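Side-chain contacts in killer cell lectin-like receptor 3 (Mus musculus, PDB 3C8J), which serves as a receptor for class I MHC on natural killer cells, as a disulfide-linked homodimer: residues T77-K82 / Q109-P114; V81-C86 / Y92-N97; F85-K90 / L124-R129; S102-N107 / V113-I118. The protein carries 4 engineered substitutions. All coordinates share one frame; numbering follows the deposited sequence.

From the N terminus, residues 77-82 lead into the first strand and, in contact 1, meet the end of helix 101-110, closing a loop of 26 residues. Contact 2 shares V81 and K82 with it but closes far sooner, zipping strands 82-88 and 90-96 into a hairpin. Contact 3 leaves from the tip of that hairpin, shares F85 and C86 with contact 2, and reaches helix 121-130; since it begins inside contact 1 and ends beyond it, the two cross. Contact 4 is a short closure within the span of contact 3, folding the chain after helix 101-110 back against that helix and sharing V113 and P114 with contact 1.

Contact 1 of 4, residues T77-K82 / Q109-P114; sequences TGRGVK and QHYGVP. Engineered in segment 109-114: G112 (natural residue Ser).
R79 and K82 bracket the phenol end of Y111. From R79 the aliphatic part of the side chain passes the hydroxyl, with CD 3.4 Å from Y111 OH, while K82 comes from the opposite side of the ring plane and lays its CD 3.8 Å from Y111 CE1. Neither pairing is a hydrogen bond; methylenes simply pack against the tyrosine. Bends at chi2 and chi3 turn the R79 chain toward H110, where NH1 comes to 3.7 Å from H110 CB. The guanidinium and imidazole planes stand 55° apart, so they do not stack. H110 also lies over the tyrosine: its ND1 is 3.8 Å above one face of the Y111 ring, offset toward the rim. Here helix 101-110 of the C-type lectin-like domain runs out in a Schellman motif, with G112 N bonded to Q109 O and V113 N to C108 O. G112, an engineered residue, takes the positive-phi position of the motif. On the other segment, V81 is bonded to M96 of strand 90-96 and to the side chain of N97 just after it, where strand 82-88 begins. Y93 of strand 90-96 meets the Y111 ring as well, while V113 packs on F201 of the second subunit.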
# COMPACT_ATOMS: atom_id res chain seq x y z
N THR A 77 -12.47 -21.30 20.77
CA THR A 77 -12.75 -20.60 19.47
C THR A 77 -11.49 -20.00 18.80
O THR A 77 -10.37 -20.16 19.31
CB THR A 77 -13.83 -19.52 19.67
N GLY A 78 -11.67 -19.34 17.66
CA GLY A 78 -10.55 -18.72 16.93
C GLY A 78 -10.99 -18.07 15.62
O GLY A 78 -11.96 -17.30 15.60
N ARG A 79 -10.26 -18.39 14.55
CA ARG A 79 -10.48 -17.89 13.18
C ARG A 79 -9.28 -18.22 12.28
O ARG A 79 -9.45 -18.49 11.07
CB ARG A 79 -10.70 -16.36 13.14
CG ARG A 79 -12.11 -15.91 12.71
CD ARG A 79 -12.57 -16.48 11.35
NE ARG A 79 -13.38 -17.69 11.50
CZ ARG A 79 -14.35 -18.06 10.67
NH1 ARG A 79 -14.67 -17.32 9.62
NH2 ARG A 79 -15.03 -19.19 10.91
N GLY A 80 -8.08 -18.16 12.87
CA GLY A 80 -6.83 -18.31 12.12
C GLY A 80 -5.80 -17.18 12.18
O GLY A 80 -5.95 -16.19 12.91
N VAL A 81 -4.73 -17.34 11.39
CA VAL A 81 -3.62 -16.43 11.38
C VAL A 81 -3.72 -15.60 10.12
O VAL A 81 -3.71 -16.13 9.01
CB VAL A 81 -2.30 -17.18 11.36
CG1 VAL A 81 -1.16 -16.22 11.34
CG2 VAL A 81 -2.19 -18.08 12.56
N LYS A 82 -3.82 -14.29 10.27
CA LYS A 82 -3.86 -13.42 9.11
C LYS A 82 -3.08 -12.14 9.38
O LYS A 82 -2.79 -11.81 10.53
CB LYS A 82 -5.32 -13.09 8.76
CG LYS A 82 -6.03 -12.41 9.89
CD LYS A 82 -7.44 -12.01 9.54
CE LYS A 82 -8.28 -11.91 10.83
NZ LYS A 82 -7.64 -11.17 11.94
N GLN A 109 -15.60 -13.26 3.70
CA GLN A 109 -16.92 -12.65 3.98
C GLN A 109 -17.01 -12.21 5.43
O GLN A 109 -17.46 -11.11 5.71
CB GLN A 109 -18.10 -13.60 3.67
CG GLN A 109 -18.87 -13.28 2.39
CD GLN A 109 -19.29 -11.80 2.27
OE1 GLN A 109 -18.67 -11.03 1.53
NE2 GLN A 109 -20.33 -11.41 3.02
N HIS A 110 -16.57 -13.08 6.33
CA HIS A 110 -16.61 -12.82 7.75
C HIS A 110 -15.91 -11.52 8.17
O HIS A 110 -16.25 -10.94 9.19
CB HIS A 110 -16.03 -14.01 8.51
CG HIS A 110 -16.10 -13.86 9.99
ND1 HIS A 110 -15.01 -13.53 10.76
CD2 HIS A 110 -17.15 -13.97 10.85
CE1 HIS A 110 -15.37 -13.47 12.03
NE2 HIS A 110 -16.66 -13.73 12.11
N TYR A 111 -14.95 -11.06 7.38
CA TYR A 111 -14.34 -9.76 7.66
C TYR A 111 -14.89 -8.66 6.77
O TYR A 111 -14.39 -7.54 6.77
CB TYR A 111 -12.81 -9.82 7.52
CG TYR A 111 -12.22 -10.83 8.45
CD1 TYR A 111 -11.64 -11.98 7.96
CD2 TYR A 111 -12.28 -10.64 9.83
CE1 TYR A 111 -11.10 -12.94 8.81
CE2 TYR A 111 -11.75 -11.58 10.69
CZ TYR A 111 -11.17 -12.74 10.17
OH TYR A 111 -10.63 -13.68 11.02
N GLY A 112 -15.92 -8.98 5.98
CA GLY A 112 -16.47 -8.04 5.02
C GLY A 112 -15.51 -7.61 3.91
O GLY A 112 -15.72 -6.61 3.26
N VAL A 113 -14.45 -8.38 3.70
CA VAL A 113 -13.51 -8.08 2.62
C VAL A 113 -13.47 -9.32 1.77
O VAL A 113 -12.91 -10.33 2.17
CB VAL A 113 -12.10 -7.73 3.17
CG1 VAL A 113 -11.13 -7.54 2.05
CG2 VAL A 113 -12.16 -6.48 4.04
N PRO A 114 -14.12 -9.27 0.60
CA PRO A 114 -14.34 -10.53 -0.12
C PRO A 114 -13.08 -11.14 -0.76
O PRO A 114 -12.08 -10.46 -0.93
CB PRO A 114 -15.39 -10.15 -1.18
CG PRO A 114 -15.89 -8.73 -0.78
CD PRO A 114 -14.70 -8.12 -0.11

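Contact 2 of 4, residues V81-C86 / Y92-N97; sequences VKYWFC and YYFIMN
Y83 pairs with F94 and F85 with Y92 in the hydrogen-bonded positions of an antiparallel hairpin, strands 82-88 and 90-96 at the edge of the C-type lectin-like domain. Each pair is closed by two bonds: Y83 N to F94 O and F94 N back to Y83 O, then F85 N to Y92 O and Y92 N back to F85 O at 2.9 Å. The pairing runs on past K82 through M96 N, which donates to V81 O at 2.7 Å. Beyond it a side chain takes over from the backbone: N97 OD1 accepts V81 N at 2.8 Å, in the plane of the amide carbonyl and on a lone pair. N97 opens the 97-99 region implicated in MHC class I binding. Y93 and I95 bond instead through their backbones to C194 and C192 of strand 190-197. Y83 OH is satisfied by H130 NE2 and Y92 OH by E123 OE1. The Y83 ring lies nearly parallel to that of F94, planes at 17°, but is slid so far that they barely overlap, and F85 CB meets the F94 edge. F201 of the second subunit stacks on Y93 and, on the other face of the sheet, Y87 of that subunit meets F85 edge to face. Beside Y93, K82 CD lies 3.7 Å from Y93 CD2, and W84 CB sits over the Y93 ring in a CH-pi contact, 4.2 Å from its centroid.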
# COMPACT_ATOMS: atom_id res chain seq x y z
N VAL A 81 -4.73 -17.34 11.39
CA VAL A 81 -3.62 -16.43 11.38
C VAL A 81 -3.72 -15.60 10.12
O VAL A 81 -3.71 -16.13 9.01
CB VAL A 81 -2.30 -17.18 11.36
CG1 VAL A 81 -1.16 -16.22 11.34
CG2 VAL A 81 -2.19 -18.08 12.56
N LYS A 82 -3.82 -14.29 10.27
CA LYS A 82 -3.86 -13.42 9.11
C LYS A 82 -3.08 -12.14 9.38
O LYS A 82 -2.79 -11.81 10.53
CB LYS A 82 -5.32 -13.09 8.76
CG LYS A 82 -6.03 -12.41 9.89
CD LYS A 82 -7.44 -12.01 9.54
CE LYS A 82 -8.28 -11.91 10.83
NZ LYS A 82 -7.64 -11.17 11.94
N TYR A 83 -2.70 -11.45 8.31
CA TYR A 83 -2.24 -10.06 8.41
C TYR A 83 -2.91 -9.26 7.30
O TYR A 83 -3.42 -9.85 6.33
CB TYR A 83 -0.70 -9.93 8.36
CG TYR A 83 -0.07 -10.26 7.03
CD1 TYR A 83 0.21 -9.26 6.10
CD2 TYR A 83 0.22 -11.58 6.69
CE1 TYR A 83 0.79 -9.57 4.88
CE2 TYR A 83 0.77 -11.91 5.48
CZ TYR A 83 1.06 -10.92 4.57
OH TYR A 83 1.61 -11.30 3.36
N TRP A 84 -2.93 -7.94 7.43
CA TRP A 84 -3.40 -7.12 6.35
C TRP A 84 -2.35 -6.09 5.90
O TRP A 84 -1.44 -5.76 6.64
CB TRP A 84 -4.73 -6.47 6.70
CG TRP A 84 -4.69 -5.55 7.88
CD1 TRP A 84 -4.79 -5.90 9.21
CD2 TRP A 84 -4.54 -4.14 7.86
NE1 TRP A 84 -4.71 -4.79 10.01
CE2 TRP A 84 -4.57 -3.69 9.21
CE3 TRP A 84 -4.40 -3.19 6.84
CZ2 TRP A 84 -4.47 -2.34 9.56
CZ3 TRP A 84 -4.30 -1.84 7.19
CH2 TRP A 84 -4.33 -1.43 8.54
N PHE A 85 -2.52 -5.59 4.67
CA PHE A 85 -1.50 -4.82 3.97
C PHE A 85 -2.17 -4.07 2.81
O PHE A 85 -2.98 -4.65 2.05
CB PHE A 85 -0.47 -5.82 3.40
CG PHE A 85 0.84 -5.20 3.00
CD1 PHE A 85 1.93 -5.18 3.89
CD2 PHE A 85 1.03 -4.68 1.70
CE1 PHE A 85 3.15 -4.66 3.50
CE2 PHE A 85 2.27 -4.11 1.34
CZ PHE A 85 3.31 -4.11 2.23
N CYS A 86 -1.86 -2.79 2.67
CA CYS A 86 -2.45 -2.01 1.61
C CYS A 86 -1.43 -1.74 0.52
O CYS A 86 -0.23 -1.85 0.74
CB CYS A 86 -3.01 -0.71 2.14
SG CYS A 86 -4.19 -0.99 3.41
N TYR A 92 -5.61 -5.65 1.39
CA TYR A 92 -5.73 -7.08 1.35
C TYR A 92 -5.58 -7.71 2.73
O TYR A 92 -4.90 -7.15 3.61
CB TYR A 92 -4.64 -7.68 0.44
CG TYR A 92 -4.50 -7.04 -0.91
CD1 TYR A 92 -3.69 -5.94 -1.07
CD2 TYR A 92 -5.17 -7.54 -2.03
CE1 TYR A 92 -3.54 -5.33 -2.33
CE2 TYR A 92 -5.04 -6.95 -3.30
CZ TYR A 92 -4.22 -5.85 -3.43
OH TYR A 92 -4.09 -5.25 -4.65
N TYR A 93 -6.18 -8.88 2.89
CA TYR A 93 -5.95 -9.79 4.00
C TYR A 93 -5.27 -11.02 3.44
O TYR A 93 -5.78 -11.65 2.49
CB TYR A 93 -7.28 -10.26 4.62
CG TYR A 93 -7.84 -9.40 5.71
CD1 TYR A 93 -8.98 -8.63 5.49
CD2 TYR A 93 -7.27 -9.36 6.98
CE1 TYR A 93 -9.51 -7.84 6.48
CE2 TYR A 93 -7.80 -8.56 7.98
CZ TYR A 93 -8.92 -7.81 7.72
OH TYR A 93 -9.48 -7.01 8.68
N PHE A 94 -4.15 -11.41 4.02
CA PHE A 94 -3.57 -12.67 3.63
C PHE A 94 -3.83 -13.60 4.78
O PHE A 94 -3.29 -13.41 5.87
CB PHE A 94 -2.08 -12.54 3.31
CG PHE A 94 -1.78 -11.50 2.25
CD1 PHE A 94 -1.69 -10.18 2.58
CD2 PHE A 94 -1.58 -11.87 0.93
CE1 PHE A 94 -1.42 -9.21 1.60
CE2 PHE A 94 -1.29 -10.91 -0.06
CZ PHE A 94 -1.23 -9.59 0.29
N ILE A 95 -4.73 -14.56 4.56
CA ILE A 95 -5.11 -15.50 5.59
C ILE A 95 -4.22 -16.74 5.48
O ILE A 95 -4.29 -17.49 4.50
CB ILE A 95 -6.61 -15.85 5.52
CG1 ILE A 95 -7.42 -14.56 5.51
CG2 ILE A 95 -7.01 -16.74 6.70
CD1 ILE A 95 -8.87 -14.74 5.76
N MET A 96 -3.39 -16.92 6.50
CA MET A 96 -2.28 -17.86 6.50
C MET A 96 -2.59 -19.20 7.18
O MET A 96 -1.74 -19.78 7.86
CB MET A 96 -1.07 -17.17 7.13
CG MET A 96 -0.62 -15.92 6.36
SD MET A 96 -0.16 -16.14 4.61
CE MET A 96 1.55 -16.69 4.69
N ASN A 97 -3.84 -19.66 7.03
CA ASN A 97 -4.27 -21.04 7.32
C ASN A 97 -4.72 -21.66 6.03
O ASN A 97 -5.32 -20.97 5.20
CB ASN A 97 -5.50 -21.11 8.24
CG ASN A 97 -5.39 -20.21 9.42
OD1 ASN A 97 -5.56 -18.99 9.31
ND2 ASN A 97 -5.14 -20.80 10.59

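Contact 3 of 4, residues F85-K90 / L124-R129; sequences FCYSTK and LKFLQR
A face-to-face stack of Y87 on F126 joins the tip of the hairpin 82-88/90-96 to helix 121-130 of the C-type lectin-like domain. The ring centroids are 3.8 Å apart and the planes only 6° from parallel, so the two faces overlap broadly. The side chains reach past one another from opposite directions: Y87 CG ends up over the middle of the phenylalanine ring, and F126 CD1 over the middle of the tyrosine ring. Both arrive from a first torsion that holds CG opposite the residue's own nitrogen, chi1 -176° in Y87 and 158° in F126, which helps bring the two rings face to face. F85, two residues back on the same strand, approaches the edge of the F126 ring near its plane, and Y92 of the neighbouring strand packs on F126 too. The strand ends in a type II' turn from Y87 to K90, closed by bonds from Y87 N to K90 O and from K90 N to Y87 O. K90 then reaches E123 on the helix through a salt bridge. Residues 84-88 belong to the dimerization region: C86, Y87 and S88 pair antiparallel with a strand of the second subunit, and Y87 meets F85 of that subunit edge to face. Y87 CB, at the root of the ring, lies 3.4 Å from F126 CZ.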
# COMPACT_ATOMS: atom_id res chain seq x y z
N PHE A 85 -2.52 -5.59 4.67
CA PHE A 85 -1.50 -4.82 3.97
C PHE A 85 -2.17 -4.07 2.81
O PHE A 85 -2.98 -4.65 2.05
CB PHE A 85 -0.47 -5.82 3.40
CG PHE A 85 0.84 -5.20 3.00
CD1 PHE A 85 1.93 -5.18 3.89
CD2 PHE A 85 1.03 -4.68 1.70
CE1 PHE A 85 3.15 -4.66 3.50
CE2 PHE A 85 2.27 -4.11 1.34
CZ PHE A 85 3.31 -4.11 2.23
N CYS A 86 -1.86 -2.79 2.67
CA CYS A 86 -2.45 -2.01 1.61
C CYS A 86 -1.43 -1.74 0.52
O CYS A 86 -0.23 -1.85 0.74
CB CYS A 86 -3.01 -0.71 2.14
SG CYS A 86 -4.19 -0.99 3.41
N TYR A 87 -1.93 -1.40 -0.65
CA TYR A 87 -1.08 -1.11 -1.76
C TYR A 87 -1.88 -0.29 -2.72
O TYR A 87 -2.98 -0.68 -3.12
CB TYR A 87 -0.53 -2.39 -2.41
CG TYR A 87 0.44 -2.06 -3.51
CD1 TYR A 87 1.67 -1.47 -3.22
CD2 TYR A 87 0.11 -2.28 -4.87
CE1 TYR A 87 2.55 -1.11 -4.22
CE2 TYR A 87 1.01 -1.92 -5.89
CZ TYR A 87 2.22 -1.33 -5.54
OH TYR A 87 3.14 -0.98 -6.49
N SER A 88 -1.33 0.87 -3.08
CA SER A 88 -2.00 1.80 -3.97
C SER A 88 -3.30 2.21 -3.29
O SER A 88 -3.27 2.63 -2.14
CB SER A 88 -2.21 1.16 -5.36
OG SER A 88 -2.49 2.13 -6.34
N THR A 89 -4.43 2.06 -3.95
CA THR A 89 -5.72 2.36 -3.30
C THR A 89 -6.52 1.12 -2.91
O THR A 89 -7.73 1.13 -2.93
CB THR A 89 -6.63 3.35 -4.14
OG1 THR A 89 -6.94 2.77 -5.41
CG2 THR A 89 -5.96 4.68 -4.36
N LYS A 90 -5.85 0.05 -2.52
CA LYS A 90 -6.55 -1.21 -2.21
C LYS A 90 -5.95 -1.85 -0.95
O LYS A 90 -4.75 -1.70 -0.69
CB LYS A 90 -6.35 -2.13 -3.40
CG LYS A 90 -7.38 -3.19 -3.51
CD LYS A 90 -7.30 -4.00 -4.81
CE LYS A 90 -8.21 -5.23 -4.69
NZ LYS A 90 -8.41 -5.95 -5.98
N LEU A 124 -1.47 -8.30 -10.18
CA LEU A 124 -1.02 -9.69 -10.07
C LEU A 124 0.47 -9.78 -9.66
O LEU A 124 0.82 -10.41 -8.65
CB LEU A 124 -1.26 -10.48 -11.37
CG LEU A 124 -0.58 -11.87 -11.51
CD1 LEU A 124 -0.84 -12.80 -10.33
CD2 LEU A 124 -0.99 -12.55 -12.78
N LYS A 125 1.33 -9.12 -10.42
CA LYS A 125 2.76 -9.11 -10.16
C LYS A 125 3.08 -8.50 -8.81
O LYS A 125 3.94 -9.02 -8.09
CB LYS A 125 3.52 -8.39 -11.26
CG LYS A 125 3.43 -9.13 -12.59
CD LYS A 125 4.56 -8.78 -13.53
CE LYS A 125 4.20 -9.19 -14.95
NZ LYS A 125 5.02 -8.44 -15.92
N PHE A 126 2.37 -7.45 -8.40
CA PHE A 126 2.63 -6.95 -7.07
C PHE A 126 2.38 -8.04 -6.04
O PHE A 126 3.17 -8.23 -5.12
CB PHE A 126 1.78 -5.74 -6.73
CG PHE A 126 1.65 -5.53 -5.25
CD1 PHE A 126 2.70 -5.00 -4.52
CD2 PHE A 126 0.50 -5.91 -4.59
CE1 PHE A 126 2.60 -4.83 -3.15
CE2 PHE A 126 0.40 -5.74 -3.20
CZ PHE A 126 1.45 -5.21 -2.49
N LEU A 127 1.27 -8.75 -6.16
CA LEU A 127 0.94 -9.80 -5.20
C LEU A 127 1.99 -10.90 -5.15
O LEU A 127 2.43 -11.29 -4.06
CB LEU A 127 -0.42 -10.38 -5.51
CG LEU A 127 -1.54 -9.39 -5.20
CD1 LEU A 127 -2.82 -9.85 -5.84
CD2 LEU A 127 -1.70 -9.19 -3.68
N GLN A 128 2.46 -11.33 -6.32
CA GLN A 128 3.44 -12.41 -6.38
C GLN A 128 4.80 -12.01 -5.81
O GLN A 128 5.47 -12.82 -5.14
CB GLN A 128 3.56 -12.93 -7.79
CG GLN A 128 2.27 -13.46 -8.33
CD GLN A 128 2.36 -13.85 -9.78
OE1 GLN A 128 2.84 -13.09 -10.62
NE2 GLN A 128 1.88 -15.03 -10.09
N ARG A 129 5.22 -10.77 -6.06
CA ARG A 129 6.41 -10.26 -5.41
C ARG A 129 6.19 -10.20 -3.90
O ARG A 129 7.12 -10.37 -3.14
CB ARG A 129 6.75 -8.86 -5.94
CG ARG A 129 7.34 -8.83 -7.34
CD ARG A 129 7.73 -7.38 -7.74
NE ARG A 129 6.75 -6.72 -8.64
CZ ARG A 129 6.02 -5.67 -8.27
NH1 ARG A 129 6.15 -5.15 -7.06
NH2 ARG A 129 5.17 -5.11 -9.11

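Contact 4 of 4, residues S102-N107 / V113-I118; sequences SGCKAN and VPILKI
I115, in the chain that returns after helix 101-110, packs against C104 and K105 of the helix. Its longer branch does most of the touching. With CG1 opposite the backbone nitrogen (chi1 -174°) and the next torsion also extended, CD1 is carried out to the helix, where it lies 3.4 Å from C104 SG and 4.0 Å from K105 N. The shorter branch is turned to the neighbouring residue, CG2 standing 4.3 Å from K105 CB. K105 meets the isoleucine through its backbone and CB, and the rest of its extended chain heads off elsewhere.

C104 is held in this place by more than the helix, because its sulfur forms the disulfide to C192 on strand 190-197. The isoleucine therefore rests against one of the bridges that tie the first helix of the C-type lectin-like domain to the last strand. I152 touches both I115 and K105, adding to the apolar cover, and just beyond, L116 forms backbone bonds with G139 and I193, holding this loop segment to the sheet.

No direct hydrogen bond joins the two segments. A water takes that part: it donates to K105 O at 2.6 Å and accepts from I115 N at 3.1 Å. The chemistry is thus split, with apolar packing of a methyl on a disulfide sulfur on one side and a water-mediated backbone link on the other. The isoleucine amide finds its acceptor in that water, which ties the segment to the helix without direct backbone pairing.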
# COMPACT_ATOMS: atom_id res chain seq x y z
N SER A 102 -13.85 -22.67 -0.87
CA SER A 102 -15.09 -22.22 -0.24
C SER A 102 -14.86 -21.62 1.15
O SER A 102 -15.51 -20.64 1.52
CB SER A 102 -16.09 -23.37 -0.18
OG SER A 102 -17.38 -22.85 -0.41
N GLY A 103 -13.94 -22.21 1.92
CA GLY A 103 -13.62 -21.74 3.25
C GLY A 103 -12.97 -20.38 3.16
O GLY A 103 -13.21 -19.50 3.99
N CYS A 104 -12.16 -20.22 2.11
CA CYS A 104 -11.50 -18.95 1.84
C CYS A 104 -12.53 -17.87 1.53
O CYS A 104 -12.52 -16.80 2.14
CB CYS A 104 -10.51 -19.12 0.69
SG CYS A 104 -9.80 -17.58 0.10
N LYS A 105 -13.43 -18.17 0.61
CA LYS A 105 -14.56 -17.29 0.39
C LYS A 105 -15.27 -16.98 1.71
O LYS A 105 -15.53 -15.82 2.03
CB LYS A 105 -15.56 -17.89 -0.62
CG LYS A 105 -16.75 -16.97 -0.84
CD LYS A 105 -17.60 -17.35 -2.01
CE LYS A 105 -18.85 -16.49 -1.98
NZ LYS A 105 -19.83 -16.89 -3.02
N ALA A 106 -15.56 -18.03 2.48
CA ALA A 106 -16.26 -17.90 3.75
C ALA A 106 -15.52 -16.93 4.69
O ALA A 106 -16.12 -15.95 5.13
CB ALA A 106 -16.44 -19.24 4.41
N ASN A 107 -14.24 -17.19 4.95
CA ASN A 107 -13.46 -16.38 5.89
C ASN A 107 -13.45 -14.93 5.49
O ASN A 107 -13.64 -14.06 6.33
CB ASN A 107 -12.02 -16.86 6.00
CG ASN A 107 -11.86 -18.10 6.86
OD1 ASN A 107 -12.82 -18.85 7.10
ND2 ASN A 107 -10.64 -18.33 7.34
N VAL A 113 -14.45 -8.38 3.70
CA VAL A 113 -13.51 -8.08 2.62
C VAL A 113 -13.47 -9.32 1.77
O VAL A 113 -12.91 -10.33 2.17
CB VAL A 113 -12.10 -7.73 3.17
CG1 VAL A 113 -11.13 -7.54 2.05
CG2 VAL A 113 -12.16 -6.48 4.04
N PRO A 114 -14.12 -9.27 0.60
CA PRO A 114 -14.34 -10.53 -0.12
C PRO A 114 -13.08 -11.14 -0.76
O PRO A 114 -12.08 -10.46 -0.93
CB PRO A 114 -15.39 -10.15 -1.18
CG PRO A 114 -15.89 -8.73 -0.78
CD PRO A 114 -14.70 -8.12 -0.11
N ILE A 115 -13.16 -12.43 -1.11
CA ILE A 115 -12.03 -13.14 -1.72
C ILE A 115 -11.51 -12.38 -2.93
O ILE A 115 -12.28 -11.77 -3.67
CB ILE A 115 -12.40 -14.64 -1.99
CG1 ILE A 115 -11.21 -15.47 -2.49
CG2 ILE A 115 -13.64 -14.78 -2.91
CD1 ILE A 115 -11.56 -16.96 -2.72
N LEU A 116 -10.20 -12.39 -3.13
CA LEU A 116 -9.55 -11.48 -4.07
C LEU A 116 -10.02 -11.51 -5.51
O LEU A 116 -10.11 -12.56 -6.14
CB LEU A 116 -8.04 -11.64 -4.04
CG LEU A 116 -7.23 -10.67 -4.90
CD1 LEU A 116 -7.34 -9.24 -4.41
CD2 LEU A 116 -5.81 -11.11 -4.99
N LYS A 117 -10.31 -10.31 -6.02
CA LYS A 117 -10.41 -10.07 -7.44
C LYS A 117 -9.16 -9.30 -7.89
O LYS A 117 -8.78 -8.31 -7.28
CB LYS A 117 -11.70 -9.31 -7.75
CG LYS A 117 -11.68 -8.49 -9.03
CD LYS A 117 -12.86 -8.83 -9.93
CE LYS A 117 -13.11 -7.71 -10.89
NZ LYS A 117 -13.93 -8.17 -12.02
N ILE A 118 -8.51 -9.78 -8.95
CA ILE A 118 -7.31 -9.13 -9.48
C ILE A 118 -7.71 -8.38 -10.74
O ILE A 118 -8.31 -8.96 -11.63
CB ILE A 118 -6.17 -10.13 -9.78
CG1 ILE A 118 -5.77 -10.88 -8.50
CG2 ILE A 118 -4.96 -9.38 -10.30
CD1 ILE A 118 -4.58 -11.84 -8.63
O HOH W 1 -15.55 -13.81 0.31